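Local atomic coordinates of endoglycosidase (Bacteroides thetaiotaomicron, PDB entry 6Q64), a protein that probably hydrolyses O-glycosidic bonds as a family 18 glycoside hydrolase and takes part in the breakdown of complex N-glycans. Residues L131-Q136 / D140-K145. The protein carries 1 engineered substitution. Sequence-based numbering, arbitrary orientation.
Sequences LCWIIQ and DQLTPK
The indole of W133, a side chain of the TIM-barrel strand 128-135, is the main contributor from segment 131-136, and Q141 lies over one of its faces. This is a CH-pi contact: Q141 CG stands 3.9 Å from the centroid of the W133 five-membered ring, 10° off the ring normal, while CB rests above the middle of the bicycle. With CG of W133 between its backbone N and carbonyl carbon (chi1 71°), the ring reaches out to the loop that leads from the strand to helix 149-155. The Q141 chain then bends at chi2, its amide plane 64° from the indole. Apolar packing continues at the six-membered ring, where L142 crosses at about a right angle and brings CD2 to 4.2 Å from W133 CH2.

Among the polar atoms, D140 O comes obliquely to within 3.5 Å of W133 NE1. The D140 carboxylate lies beside Q136, its OD2 3.6 Å from Q136 CB. Y169 OH is hydrogen-bonded to D140 O and weakly to W133 NE1, while Q141 OE1 accepts a hydrogen bond from R107 NE.

F185 of the neighbouring strand 184-189 packs edge-to-face with the indole. Without the indole, as with an alanine here, Q141 CG and L142 would probably face a gap, and Y169 would lose its weak bond to NE1. The loop thus meets the strand through a mixed contact, apolar where Q141 CB and CG and the L142 side chain lie against the buried indole, polar at D140.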
loop_
_atom_site.group_PDB
_atom_site.type_symbol
_atom_site.label_atom_id
_atom_site.label_comp_id
_atom_site.label_asym_id
_atom_site.label_seq_id
_atom_site.Cartn_x
_atom_site.Cartn_y
_atom_site.Cartn_z
ATOM N N LEU A 131 5.308 5.432 3.807
ATOM C CA LEU A 131 4.627 6.727 4.010
ATOM C C LEU A 131 3.530 6.848 2.963
ATOM O O LEU A 131 3.633 6.194 1.953
ATOM C CB LEU A 131 5.637 7.868 3.920
ATOM C CG LEU A 131 6.306 8.190 5.248
ATOM C CD1 LEU A 131 6.868 9.602 5.236
ATOM C CD2 LEU A 131 5.330 8.015 6.411
ATOM N N CYS A 132 2.532 7.673 3.236
ATOM C CA CYS A 132 1.279 7.754 2.473
ATOM C C CYS A 132 0.531 9.023 2.834
ATOM O O CYS A 132 0.507 9.354 4.004
ATOM C CB CYS A 132 0.345 6.620 2.829
ATOM S SG CYS A 132 -1.204 6.768 1.918
ATOM N N TRP A 133 -0.078 9.665 1.847
ATOM C CA TRP A 133 -0.869 10.915 1.977
ATOM C C TRP A 133 -1.202 11.418 0.578
ATOM O O TRP A 133 -0.469 11.067 -0.350
ATOM C CB TRP A 133 -0.145 11.983 2.799
ATOM C CG TRP A 133 1.054 12.641 2.182
ATOM C CD1 TRP A 133 1.054 13.494 1.121
ATOM C CD2 TRP A 133 2.412 12.626 2.670
ATOM N NE1 TRP A 133 2.315 13.976 0.889
ATOM C CE2 TRP A 133 3.174 13.453 1.819
ATOM C CE3 TRP A 133 3.079 11.964 3.713
ATOM C CZ2 TRP A 133 4.549 13.642 1.985
ATOM C CZ3 TRP A 133 4.436 12.157 3.883
ATOM C CH2 TRP A 133 5.163 12.990 3.032
ATOM N N ILE A 134 -2.286 12.184 0.478
ATOM C CA ILE A 134 -2.902 12.645 -0.796
ATOM C C ILE A 134 -1.919 13.589 -1.476
ATOM O O ILE A 134 -1.359 14.461 -0.803
ATOM C CB ILE A 134 -4.267 13.325 -0.586
ATOM C CG1 ILE A 134 -5.377 12.296 -0.355
ATOM C CG2 ILE A 134 -4.593 14.247 -1.760
ATOM C CD1 ILE A 134 -6.655 12.898 0.204
ATOM N N ILE A 135 -1.722 13.406 -2.779
ATOM C CA ILE A 135 -0.955 14.391 -3.582
ATOM C C ILE A 135 -1.925 15.118 -4.515
ATOM O O ILE A 135 -2.707 14.447 -5.294
ATOM C CB ILE A 135 0.294 13.743 -4.185
ATOM C CG1 ILE A 135 1.266 13.548 -3.020
ATOM C CG2 ILE A 135 0.892 14.590 -5.292
ATOM C CD1 ILE A 135 2.473 12.735 -3.324
ATOM N N GLN A 136 -1.964 16.429 -4.240
ATOM C CA GLN A 136 -2.911 17.457 -4.728
ATOM C C GLN A 136 -2.056 18.659 -5.111
ATOM O O GLN A 136 -1.897 18.871 -6.324
ATOM C CB GLN A 136 -3.950 17.794 -3.655
ATOM C CG GLN A 136 -4.643 19.142 -3.842
ATOM C CD GLN A 136 -6.071 19.154 -3.341
ATOM O OE1 GLN A 136 -6.847 18.224 -3.572
ATOM N NE2 GLN A 136 -6.435 20.223 -2.651
ATOM N N ASP A 140 2.714 19.836 0.013
ATOM C CA ASP A 140 1.627 19.104 0.704
ATOM C C ASP A 140 2.249 18.284 1.829
ATOM O O ASP A 140 2.973 17.335 1.502
ATOM C CB ASP A 140 0.800 18.260 -0.270
ATOM C CG ASP A 140 -0.561 18.858 -0.637
ATOM O OD1 ASP A 140 -0.774 20.062 -0.425
ATOM O OD2 ASP A 140 -1.405 18.111 -1.152
ATOM N N GLN A 141 2.017 18.691 3.086
ATOM C CA GLN A 141 2.383 17.925 4.309
ATOM C C GLN A 141 3.885 18.018 4.581
ATOM O O GLN A 141 4.317 17.367 5.529
ATOM C CB GLN A 141 2.047 16.427 4.207
ATOM C CG GLN A 141 0.583 16.122 3.908
ATOM C CD GLN A 141 -0.287 16.351 5.117
ATOM O OE1 GLN A 141 -0.399 15.492 5.990
ATOM N NE2 GLN A 141 -0.897 17.525 5.190
ATOM N N LEU A 142 4.665 18.736 3.775
ATOM C CA LEU A 142 6.094 18.989 4.102
ATOM C C LEU A 142 6.318 20.493 4.132
ATOM O O LEU A 142 7.489 20.926 4.205
ATOM C CB LEU A 142 7.020 18.321 3.082
ATOM C CG LEU A 142 7.093 16.792 3.100
ATOM C CD1 LEU A 142 8.163 16.312 2.125
ATOM C CD2 LEU A 142 7.381 16.242 4.493
ATOM N N THR A 143 5.229 21.258 4.103
ATOM C CA THR A 143 5.312 22.737 4.049
ATOM C C THR A 143 5.244 23.182 5.509
ATOM O O THR A 143 4.260 22.905 6.193
ATOM C CB THR A 143 4.382 23.305 2.948
ATOM O OG1 THR A 143 4.157 24.693 3.200
ATOM C CG2 THR A 143 3.060 22.581 2.758
ATOM N N PRO A 144 6.326 23.805 6.050
ATOM C CA PRO A 144 6.406 24.134 7.469
ATOM C C PRO A 144 5.395 25.221 7.854
ATOM O O PRO A 144 4.918 25.910 6.952
ATOM C CB PRO A 144 7.853 24.630 7.676
ATOM C CG PRO A 144 8.315 25.090 6.325
ATOM C CD PRO A 144 7.534 24.249 5.333
ATOM N N LYS A 145 5.106 25.317 9.164
ATOM C CA LYS A 145 4.515 26.510 9.835
ATOM C C LYS A 145 3.070 26.715 9.355
ATOM O O LYS A 145 2.297 25.734 9.352
ATOM C CB LYS A 145 5.345 27.769 9.519
ATOM C CG LYS A 145 6.837 27.701 9.819
ATOM C CD LYS A 145 7.192 28.064 11.248
ATOM C CE LYS A 145 7.819 26.908 12.001
ATOM N NZ LYS A 145 8.260 27.333 13.349
#